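Local coordinates for protein autoinducer 2 sensor kinase/phosphatase luxQ (Vibrio cholerae, PDB 3C38) that senses autoinducer 2 through its complex with LuxP and switches between kinase and phosphatase activity in quorum sensing, the chain here being its periplasmic domain, at residues A[90-95]-A[108-113]; A[120-125]-A[224-229]; A[138-143]-A[154-159]. All blocks are in the same frame, centred on the assembly; numbering follows the deposited sequence.

Interaction 1. Residues A[90-95]-A[108-113]; sequences DNILWD and ELNKLI
D90 and N110 mark where the backbones of strand 91-95 and helix 106-115 come nearest, with 6.3 Å between D90 CA and N110 CA. No hydrogen bond joins the two segments, and side chains from both carry the contact, I92 from the strand and L109, N110 and I113 from the helix. I92 supplies its apolar centre. Its CG1 lies beside the backbone N (chi1 -57°), and a further bend at chi2 (-68°) brings CD1 against the helix. I92 CD1 meets I113 CD1 at 3.3 Å, which is close for two methyls, so the exact approach is doubtful. N110 crosses I92 at a slant, its OD1 3.5 Å from I92 CG1. As modelled, N110 OD1 is also 2.7 Å from D90 O, a close pair of acceptors that makes the orientation of this amide doubtful. At the far end of the strand, D95 OD1 touches L109 CD2 at 4.0 Å. Leucine fits here because L109 is buried among F85, A99 and I104; the D95 carboxylate, bonded to G97 N and Q106 NE2, merely passes at its rim, and D90 forms a salt bridge with R114. Within the strand, L93 and W94 both face I86 in a classic beta bulge. Helix 106-115 thus lies over a face of the five-stranded antiparallel sheet, L109 and I113 reaching F85 on strand 83-88 and L112 reaching V125 on strand 123-127.

Interaction 2. Residues A[120-125]-A[224-229]; sequences GNWHLV and EVESVP
W122 and E226 carry the polar part of this contact. W122 N donates to E226 OE2 over 2.6 Å at an N-H...O angle of 161°, a short, fairly straight bond using the anti lone pair of the carboxylate oxygen. E226 sits in the type I' turn from V225 to V228, where it and S227 both have positive phi. Its bend at chi2 (-64°) directs CD toward segment 120-125. Flat groups also stack: the planes of the N121 amide and the E226 carboxylate are 22° apart, with N121 CG 4.1 Å from E226 CD. In the apolar packing V225 CG1 touches W122 CB at 3.6 Å; a branched side chain suits this spot because it packs beside the tryptophan while also reaching L137 and F33. The indole runs away from the turn toward L40 and R41 of helix 22-47, and its NE1 makes a weak hydrogen bond to L37 O. The contact joins the tip of the hairpin of strands 216-225 and 228-239 to the approach of edge strand 123-127, bridging the two sheets of this Cache-family sensor. One carboxylate oxygen satisfies a main-chain N-H there, and its negative charge probably strengthens that bond.

Interaction 3. Residues A[138-143]-A[154-159]; sequences MRRSSL and YLYVGI
Y154 and S142 pair near the turn end of a beta hairpin of antiparallel strands 134-143 and 153-160. The R140 guanidinium lies flat over the Y154 ring, its plane 3° from the ring's and the centres 3.6 Å apart, a cation-pi stack. The Y154 hydroxyl bonds to a water in the ring plane that also reaches S142 OG. L155 follows, hydrogen-bonded with S141: L155 N to S141 O is 3.0 Å and nearly straight at 177°, and S141 N bonds back to L155 O. On the face opposite the tyrosines, L155 CB meets L143 CD2 at 4.1 Å. At Y156, R140 CG, anti to the backbone N (chi1 -168°), lies 3.7 Å from the ring centroid in a CH-pi contact. Arginine suits the position because its long aliphatic chain covers Y156 while its flat cationic end stacks on Y154. M138 CE touches the ring edge at Y156 CD2, 3.5 Å away. V157 N and R139 O bond at 3.1 Å; the R139 guanidinium forms a salt bridge with D45 and a hydrogen bond with Q44, both on helix 22-47. Last, G158 lies opposite M138, its lack of a side chain letting M138 CG approach G158 CA to 4.0 Å.

All three contacts reach the same five-stranded antiparallel sheet. Interaction 3 lies within it, interaction 1 lays helix 106-115 against it, and interaction 2 ties its edge strand's approach to the other sheet. Interactions 1 and 3 have centres about 11 Å apart and meet directly, L112 CD1 packing on M138 SD at 3.6 Å. Centres of interactions 2 and 3 are about 13 Å apart; H123 N and M138 O, at 2.6 Å, probably hydrogen-bond. Between interactions 1 and 2, about 20 Å centre to centre, L112 CD2 touches V125 CG2 at 3.8 Å. L112 thus links both other contacts. No ligand is part of these contacts, which are structural packing within the periplasmic domain.

Interaction 1. Residues A[90-95]-A[108-113]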
loop_
_atom_site.group_PDB
_atom_site.type_symbol
_atom_site.label_atom_id
_atom_site.label_comp_id
_atom_site.label_asym_id
_atom_site.label_seq_id
_atom_site.Cartn_x
_atom_site.Cartn_y
_atom_site.Cartn_z
ATOM N N ASP A 90 7.485 -7.554 -19.872
ATOM C CA ASP A 90 7.811 -6.149 -19.663
ATOM C C ASP A 90 6.831 -5.195 -20.339
ATOM O O ASP A 90 7.058 -3.986 -20.373
ATOM C CB ASP A 90 9.226 -5.858 -20.151
ATOM C CG ASP A 90 10.243 -6.825 -19.590
ATOM O OD1 ASP A 90 10.328 -6.957 -18.347
ATOM O OD2 ASP A 90 10.965 -7.455 -20.393
ATOM N N ASN A 91 5.743 -5.729 -20.877
ATOM C CA ASN A 91 4.760 -4.890 -21.545
ATOM C C ASN A 91 3.665 -4.504 -20.545
ATOM O O ASN A 91 3.458 -5.194 -19.539
ATOM C CB ASN A 91 4.169 -5.645 -22.750
ATOM C CG ASN A 91 3.485 -4.720 -23.761
ATOM O OD1 ASN A 91 3.822 -3.541 -23.865
ATOM N ND2 ASN A 91 2.541 -5.264 -24.523
ATOM N N ILE A 92 2.986 -3.391 -20.809
ATOM C CA ILE A 92 1.906 -2.932 -19.945
ATOM C C ILE A 92 0.678 -2.802 -20.839
ATOM O O ILE A 92 0.564 -1.861 -21.630
ATOM C CB ILE A 92 2.218 -1.553 -19.300
ATOM C CG1 ILE A 92 3.531 -1.613 -18.516
ATOM C CG2 ILE A 92 1.098 -1.157 -18.352
ATOM C CD1 ILE A 92 3.476 -2.467 -17.279
ATOM N N LEU A 93 -0.231 -3.763 -20.718
ATOM C CA LEU A 93 -1.440 -3.779 -21.525
ATOM C C LEU A 93 -2.432 -2.746 -21.029
ATOM O O LEU A 93 -3.150 -2.135 -21.825
ATOM C CB LEU A 93 -2.091 -5.167 -21.480
ATOM C CG LEU A 93 -1.264 -6.375 -21.931
ATOM C CD1 LEU A 93 -2.068 -7.652 -21.721
ATOM C CD2 LEU A 93 -0.873 -6.219 -23.389
ATOM N N TRP A 94 -2.471 -2.551 -19.713
ATOM C CA TRP A 94 -3.397 -1.596 -19.125
ATOM C C TRP A 94 -2.834 -0.914 -17.874
ATOM O O TRP A 94 -1.928 -1.433 -17.215
ATOM C CB TRP A 94 -4.709 -2.302 -18.789
ATOM C CG TRP A 94 -5.765 -1.394 -18.252
ATOM C CD1 TRP A 94 -6.577 -0.564 -18.967
ATOM C CD2 TRP A 94 -6.129 -1.229 -16.876
ATOM N NE1 TRP A 94 -7.434 0.105 -18.120
ATOM C CE2 TRP A 94 -7.180 -0.287 -16.832
ATOM C CE3 TRP A 94 -5.671 -1.790 -15.677
ATOM C CZ2 TRP A 94 -7.779 0.111 -15.632
ATOM C CZ3 TRP A 94 -6.265 -1.395 -14.486
ATOM C CH2 TRP A 94 -7.309 -0.455 -14.473
ATOM N N ASP A 95 -3.398 0.251 -17.560
ATOM C CA ASP A 95 -2.996 1.060 -16.417
ATOM C C ASP A 95 -4.204 1.911 -16.033
ATOM O O ASP A 95 -4.749 2.626 -16.880
ATOM C CB ASP A 95 -1.824 1.954 -16.832
ATOM C CG ASP A 95 -1.525 3.047 -15.827
ATOM O OD1 ASP A 95 -0.746 3.957 -16.173
ATOM O OD2 ASP A 95 -2.054 3.006 -14.697
ATOM N N GLU A 108 8.752 3.940 -14.952
ATOM C CA GLU A 108 9.122 3.424 -13.636
ATOM C C GLU A 108 8.193 2.263 -13.295
ATOM O O GLU A 108 8.576 1.320 -12.603
ATOM C CB GLU A 108 9.002 4.521 -12.575
ATOM C CG GLU A 108 10.067 5.610 -12.672
ATOM C CD GLU A 108 11.476 5.048 -12.679
ATOM O OE1 GLU A 108 11.748 4.111 -11.900
ATOM O OE2 GLU A 108 12.316 5.549 -13.458
ATOM N N LEU A 109 6.967 2.347 -13.801
ATOM C CA LEU A 109 5.972 1.315 -13.579
ATOM C C LEU A 109 6.485 0.017 -14.212
ATOM O O LEU A 109 6.304 -1.067 -13.663
ATOM C CB LEU A 109 4.648 1.746 -14.213
ATOM C CG LEU A 109 3.366 1.404 -13.460
ATOM C CD1 LEU A 109 3.423 1.997 -12.066
ATOM C CD2 LEU A 109 2.169 1.941 -14.215
ATOM N N ASN A 110 7.146 0.143 -15.364
ATOM C CA ASN A 110 7.701 -1.008 -16.076
ATOM C C ASN A 110 8.788 -1.670 -15.260
ATOM O O ASN A 110 8.933 -2.894 -15.260
ATOM C CB ASN A 110 8.293 -0.572 -17.420
ATOM C CG ASN A 110 7.288 -0.620 -18.543
ATOM O OD1 ASN A 110 6.947 -1.693 -19.034
ATOM N ND2 ASN A 110 6.799 0.546 -18.953
ATOM N N LYS A 111 9.559 -0.849 -14.563
ATOM C CA LYS A 111 10.646 -1.343 -13.734
ATOM C C LYS A 111 10.122 -2.131 -12.531
ATOM O O LYS A 111 10.799 -3.031 -12.016
ATOM C CB LYS A 111 11.492 -0.163 -13.270
ATOM C CG LYS A 111 11.899 0.780 -14.410
ATOM C CD LYS A 111 12.937 1.795 -13.930
ATOM C CE LYS A 111 13.608 2.527 -15.081
ATOM N NZ LYS A 111 14.754 3.348 -14.586
ATOM N N LEU A 112 8.910 -1.790 -12.092
ATOM C CA LEU A 112 8.281 -2.457 -10.957
ATOM C C LEU A 112 7.885 -3.875 -11.333
ATOM O O LEU A 112 7.890 -4.768 -10.490
ATOM C CB LEU A 112 7.044 -1.680 -10.501
ATOM C CG LEU A 112 7.307 -0.294 -9.910
ATOM C CD1 LEU A 112 5.991 0.351 -9.499
ATOM C CD2 LEU A 112 8.233 -0.421 -8.709
ATOM N N ILE A 113 7.540 -4.070 -12.605
ATOM C CA ILE A 113 7.155 -5.380 -13.119
ATOM C C ILE A 113 8.193 -6.400 -12.679
ATOM O O ILE A 113 7.869 -7.452 -12.147
ATOM C CB ILE A 113 7.131 -5.396 -14.659
ATOM C CG1 ILE A 113 6.289 -4.237 -15.191
ATOM C CG2 ILE A 113 6.602 -6.723 -15.154
ATOM C CD1 ILE A 113 4.841 -4.331 -14.863
#

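Interaction 2. Residues A[120-125]-A[224-229]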
loop_
_atom_site.group_PDB
_atom_site.type_symbol
_atom_site.label_atom_id
_atom_site.label_comp_id
_atom_site.label_asym_id
_atom_site.label_seq_id
_atom_site.Cartn_x
_atom_site.Cartn_y
_atom_site.Cartn_z
ATOM N N GLY A 120 1.498 -13.720 -5.051
ATOM C CA GLY A 120 1.031 -14.062 -3.718
ATOM C C GLY A 120 1.773 -13.450 -2.546
ATOM O O GLY A 120 1.525 -13.825 -1.397
ATOM N N ASN A 121 2.684 -12.517 -2.822
ATOM C CA ASN A 121 3.441 -11.850 -1.762
ATOM C C ASN A 121 3.535 -10.348 -1.985
ATOM O O ASN A 121 3.790 -9.884 -3.094
ATOM C CB ASN A 121 4.857 -12.418 -1.645
ATOM C CG ASN A 121 4.889 -13.788 -0.989
ATOM O OD1 ASN A 121 5.759 -14.065 -0.162
ATOM N ND2 ASN A 121 3.951 -14.656 -1.360
ATOM N N TRP A 122 3.313 -9.597 -0.916
ATOM C CA TRP A 122 3.393 -8.148 -0.969
ATOM C C TRP A 122 4.868 -7.770 -1.059
ATOM O O TRP A 122 5.717 -8.429 -0.454
ATOM C CB TRP A 122 2.780 -7.540 0.293
ATOM C CG TRP A 122 1.289 -7.508 0.280
ATOM C CD1 TRP A 122 0.440 -8.360 0.920
ATOM C CD2 TRP A 122 0.469 -6.577 -0.434
ATOM N NE1 TRP A 122 -0.866 -8.017 0.646
ATOM C CE2 TRP A 122 -0.877 -6.926 -0.183
ATOM C CE3 TRP A 122 0.741 -5.482 -1.267
ATOM C CZ2 TRP A 122 -1.952 -6.215 -0.731
ATOM C CZ3 TRP A 122 -0.321 -4.774 -1.812
ATOM C CH2 TRP A 122 -1.658 -5.147 -1.542
ATOM N N HIS A 123 5.169 -6.724 -1.822
ATOM C CA HIS A 123 6.542 -6.264 -1.982
ATOM C C HIS A 123 6.638 -4.785 -1.638
ATOM O O HIS A 123 5.884 -3.968 -2.171
ATOM C CB HIS A 123 7.012 -6.452 -3.428
ATOM C CG HIS A 123 7.265 -7.876 -3.806
ATOM N ND1 HIS A 123 8.483 -8.495 -3.614
ATOM C CD2 HIS A 123 6.453 -8.808 -4.359
ATOM C CE1 HIS A 123 8.410 -9.744 -4.035
ATOM N NE2 HIS A 123 7.190 -9.960 -4.492
ATOM N N LEU A 124 7.565 -4.451 -0.743
ATOM C CA LEU A 124 7.793 -3.069 -0.354
ATOM C C LEU A 124 8.827 -2.548 -1.339
ATOM O O LEU A 124 9.982 -2.968 -1.319
ATOM C CB LEU A 124 8.327 -2.995 1.077
ATOM C CG LEU A 124 8.794 -1.609 1.536
ATOM C CD1 LEU A 124 7.658 -0.605 1.373
ATOM C CD2 LEU A 124 9.262 -1.681 2.989
ATOM N N VAL A 125 8.398 -1.659 -2.224
ATOM C CA VAL A 125 9.280 -1.097 -3.236
ATOM C C VAL A 125 9.182 0.428 -3.235
ATOM O O VAL A 125 8.219 0.996 -2.729
ATOM C CB VAL A 125 8.915 -1.620 -4.614
ATOM C CG1 VAL A 125 8.955 -3.138 -4.611
ATOM C CG2 VAL A 125 7.541 -1.124 -4.998
ATOM N N GLU A 224 6.246 -5.541 9.604
ATOM C CA GLU A 224 6.683 -6.693 8.828
ATOM C C GLU A 224 5.722 -6.780 7.642
ATOM O O GLU A 224 4.535 -6.473 7.768
ATOM C CB GLU A 224 6.586 -7.987 9.641
ATOM C CG GLU A 224 7.428 -8.014 10.896
ATOM C CD GLU A 224 7.492 -9.399 11.519
ATOM O OE1 GLU A 224 6.477 -10.131 11.478
ATOM O OE2 GLU A 224 8.559 -9.749 12.063
ATOM N N VAL A 225 6.251 -7.150 6.486
ATOM C CA VAL A 225 5.444 -7.332 5.288
ATOM C C VAL A 225 5.682 -8.800 4.933
ATOM O O VAL A 225 6.816 -9.200 4.671
ATOM C CB VAL A 225 5.926 -6.428 4.137
ATOM C CG1 VAL A 225 5.301 -6.873 2.819
ATOM C CG2 VAL A 225 5.547 -4.993 4.423
ATOM N N GLU A 226 4.625 -9.604 4.951
ATOM C CA GLU A 226 4.766 -11.033 4.658
ATOM C C GLU A 226 5.714 -11.615 5.708
ATOM O O GLU A 226 6.648 -12.339 5.378
ATOM C CB GLU A 226 5.363 -11.258 3.258
ATOM C CG GLU A 226 4.523 -10.754 2.076
ATOM C CD GLU A 226 3.184 -11.463 1.938
ATOM O OE1 GLU A 226 2.902 -12.402 2.719
ATOM O OE2 GLU A 226 2.407 -11.081 1.047
ATOM N N SER A 227 5.474 -11.270 6.970
ATOM C CA SER A 227 6.296 -11.733 8.088
ATOM C C SER A 227 7.781 -11.414 7.928
ATOM O O SER A 227 8.617 -11.992 8.612
ATOM C CB SER A 227 6.111 -13.239 8.287
ATOM O OG SER A 227 4.791 -13.539 8.712
ATOM N N VAL A 228 8.104 -10.489 7.031
ATOM C CA VAL A 228 9.492 -10.092 6.788
ATOM C C VAL A 228 9.748 -8.670 7.304
ATOM O O VAL A 228 8.973 -7.754 7.032
ATOM C CB VAL A 228 9.822 -10.137 5.280
ATOM C CG1 VAL A 228 11.285 -9.778 5.049
ATOM C CG2 VAL A 228 9.505 -11.523 4.721
ATOM N N PRO A 229 10.858 -8.464 8.035
ATOM C CA PRO A 229 11.203 -7.148 8.591
ATOM C C PRO A 229 11.384 -6.079 7.527
ATOM O O PRO A 229 11.984 -6.335 6.493
ATOM C CB PRO A 229 12.514 -7.412 9.344
ATOM C CG PRO A 229 12.471 -8.896 9.641
ATOM C CD PRO A 229 11.902 -9.455 8.359
#

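Interaction 3. Residues A[138-143]-A[154-159]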
loop_
_atom_site.group_PDB
_atom_site.type_symbol
_atom_site.label_atom_id
_atom_site.label_comp_id
_atom_site.label_asym_id
_atom_site.label_seq_id
_atom_site.Cartn_x
_atom_site.Cartn_y
_atom_site.Cartn_z
ATOM N N MET A 138 3.329 -3.408 -3.170
ATOM C CA MET A 138 2.741 -3.968 -4.368
ATOM C C MET A 138 2.590 -5.466 -4.298
ATOM O O MET A 138 3.317 -6.144 -3.573
ATOM C CB MET A 138 3.570 -3.610 -5.593
ATOM C CG MET A 138 3.353 -2.209 -6.088
ATOM S SD MET A 138 3.985 -2.058 -7.742
ATOM C CE MET A 138 2.859 -3.074 -8.628
ATOM N N ARG A 139 1.638 -5.973 -5.069
ATOM C CA ARG A 139 1.379 -7.401 -5.111
ATOM C C ARG A 139 0.872 -7.785 -6.495
ATOM O O ARG A 139 0.104 -7.050 -7.119
ATOM C CB ARG A 139 0.366 -7.779 -4.030
ATOM C CG ARG A 139 0.178 -9.274 -3.842
ATOM C CD ARG A 139 -0.620 -9.546 -2.583
ATOM N NE ARG A 139 -0.853 -10.974 -2.386
ATOM C CZ ARG A 139 -1.753 -11.678 -3.064
ATOM N NH1 ARG A 139 -2.508 -11.080 -3.980
ATOM N NH2 ARG A 139 -1.892 -12.973 -2.823
ATOM N N ARG A 140 1.328 -8.941 -6.971
ATOM C CA ARG A 140 0.957 -9.446 -8.294
ATOM C C ARG A 140 0.041 -10.677 -8.211
ATOM O O ARG A 140 0.229 -11.551 -7.369
ATOM C CB ARG A 140 2.233 -9.825 -9.063
ATOM C CG ARG A 140 2.034 -10.081 -10.535
ATOM C CD ARG A 140 3.304 -10.624 -11.189
ATOM N NE ARG A 140 3.647 -11.940 -10.673
ATOM C CZ ARG A 140 4.380 -12.834 -11.326
ATOM N NH1 ARG A 140 4.853 -12.559 -12.535
ATOM N NH2 ARG A 140 4.628 -14.015 -10.771
ATOM N N SER A 141 -0.947 -10.747 -9.092
ATOM C CA SER A 141 -1.841 -11.897 -9.116
ATOM C C SER A 141 -2.035 -12.378 -10.556
ATOM O O SER A 141 -2.480 -11.628 -11.425
ATOM C CB SER A 141 -3.193 -11.541 -8.489
ATOM O OG SER A 141 -3.976 -12.710 -8.292
ATOM N N SER A 142 -1.699 -13.639 -10.798
ATOM C CA SER A 142 -1.814 -14.231 -12.130
ATOM C C SER A 142 -3.216 -14.128 -12.711
ATOM O O SER A 142 -4.203 -14.306 -12.006
ATOM C CB SER A 142 -1.401 -15.702 -12.070
ATOM O OG SER A 142 -0.197 -15.859 -11.327
ATOM N N LEU A 143 -3.298 -13.826 -14.002
ATOM C CA LEU A 143 -4.580 -13.726 -14.696
ATOM C C LEU A 143 -4.636 -14.907 -15.654
ATOM O O LEU A 143 -4.063 -14.864 -16.744
ATOM C CB LEU A 143 -4.678 -12.418 -15.483
ATOM C CG LEU A 143 -4.747 -11.138 -14.656
ATOM C CD1 LEU A 143 -4.666 -9.926 -15.566
ATOM C CD2 LEU A 143 -6.042 -11.120 -13.853
ATOM N N TYR A 154 -0.888 -10.423 -15.799
ATOM C CA TYR A 154 -0.780 -10.273 -14.361
ATOM C C TYR A 154 -1.399 -8.953 -13.938
ATOM O O TYR A 154 -1.269 -7.934 -14.631
ATOM C CB TYR A 154 0.687 -10.319 -13.942
ATOM C CG TYR A 154 1.261 -11.713 -13.904
ATOM C CD1 TYR A 154 1.017 -12.554 -12.819
ATOM C CD2 TYR A 154 2.031 -12.208 -14.961
ATOM C CE1 TYR A 154 1.526 -13.851 -12.779
ATOM C CE2 TYR A 154 2.544 -13.512 -14.933
ATOM C CZ TYR A 154 2.282 -14.323 -13.836
ATOM O OH TYR A 154 2.777 -15.604 -13.786
ATOM N N LEU A 155 -2.106 -8.987 -12.813
ATOM C CA LEU A 155 -2.728 -7.794 -12.271
ATOM C C LEU A 155 -1.870 -7.354 -11.091
ATOM O O LEU A 155 -1.585 -8.134 -10.168
ATOM C CB LEU A 155 -4.165 -8.068 -11.806
ATOM C CG LEU A 155 -4.861 -6.885 -11.116
ATOM C CD1 LEU A 155 -4.868 -5.689 -12.039
ATOM C CD2 LEU A 155 -6.286 -7.264 -10.728
ATOM N N TYR A 156 -1.430 -6.106 -11.151
ATOM C CA TYR A 156 -0.611 -5.539 -10.097
ATOM C C TYR A 156 -1.444 -4.489 -9.381
ATOM O O TYR A 156 -2.110 -3.672 -10.021
ATOM C CB TYR A 156 0.640 -4.867 -10.686
ATOM C CG TYR A 156 1.697 -5.800 -11.244
ATOM C CD1 TYR A 156 1.522 -6.456 -12.465
ATOM C CD2 TYR A 156 2.889 -6.004 -10.557
ATOM C CE1 TYR A 156 2.530 -7.295 -12.983
ATOM C CE2 TYR A 156 3.885 -6.833 -11.057
ATOM C CZ TYR A 156 3.702 -7.471 -12.263
ATOM O OH TYR A 156 4.706 -8.288 -12.721
ATOM N N VAL A 157 -1.422 -4.527 -8.055
ATOM C CA VAL A 157 -2.138 -3.543 -7.253
ATOM C C VAL A 157 -1.126 -2.957 -6.287
ATOM O O VAL A 157 -0.228 -3.659 -5.798
ATOM C CB VAL A 157 -3.307 -4.171 -6.430
ATOM C CG1 VAL A 157 -4.285 -4.875 -7.368
ATOM C CG2 VAL A 157 -2.768 -5.132 -5.386
ATOM N N GLY A 158 -1.256 -1.668 -6.016
ATOM C CA GLY A 158 -0.326 -1.045 -5.098
ATOM C C GLY A 158 -0.986 -0.068 -4.149
ATOM O O GLY A 158 -2.059 0.471 -4.449
ATOM N N ILE A 159 -0.340 0.125 -2.999
ATOM C CA ILE A 159 -0.771 1.066 -1.971
ATOM C C ILE A 159 0.378 2.046 -1.809
ATOM O O ILE A 159 1.490 1.636 -1.480
ATOM C CB ILE A 159 -0.950 0.406 -0.602
ATOM C CG1 ILE A 159 -2.027 -0.662 -0.654
ATOM C CG2 ILE A 159 -1.362 1.441 0.417
ATOM C CD1 ILE A 159 -2.070 -1.492 0.628
HETATM O O HOH W 1 2.180 -16.718 -11.059
#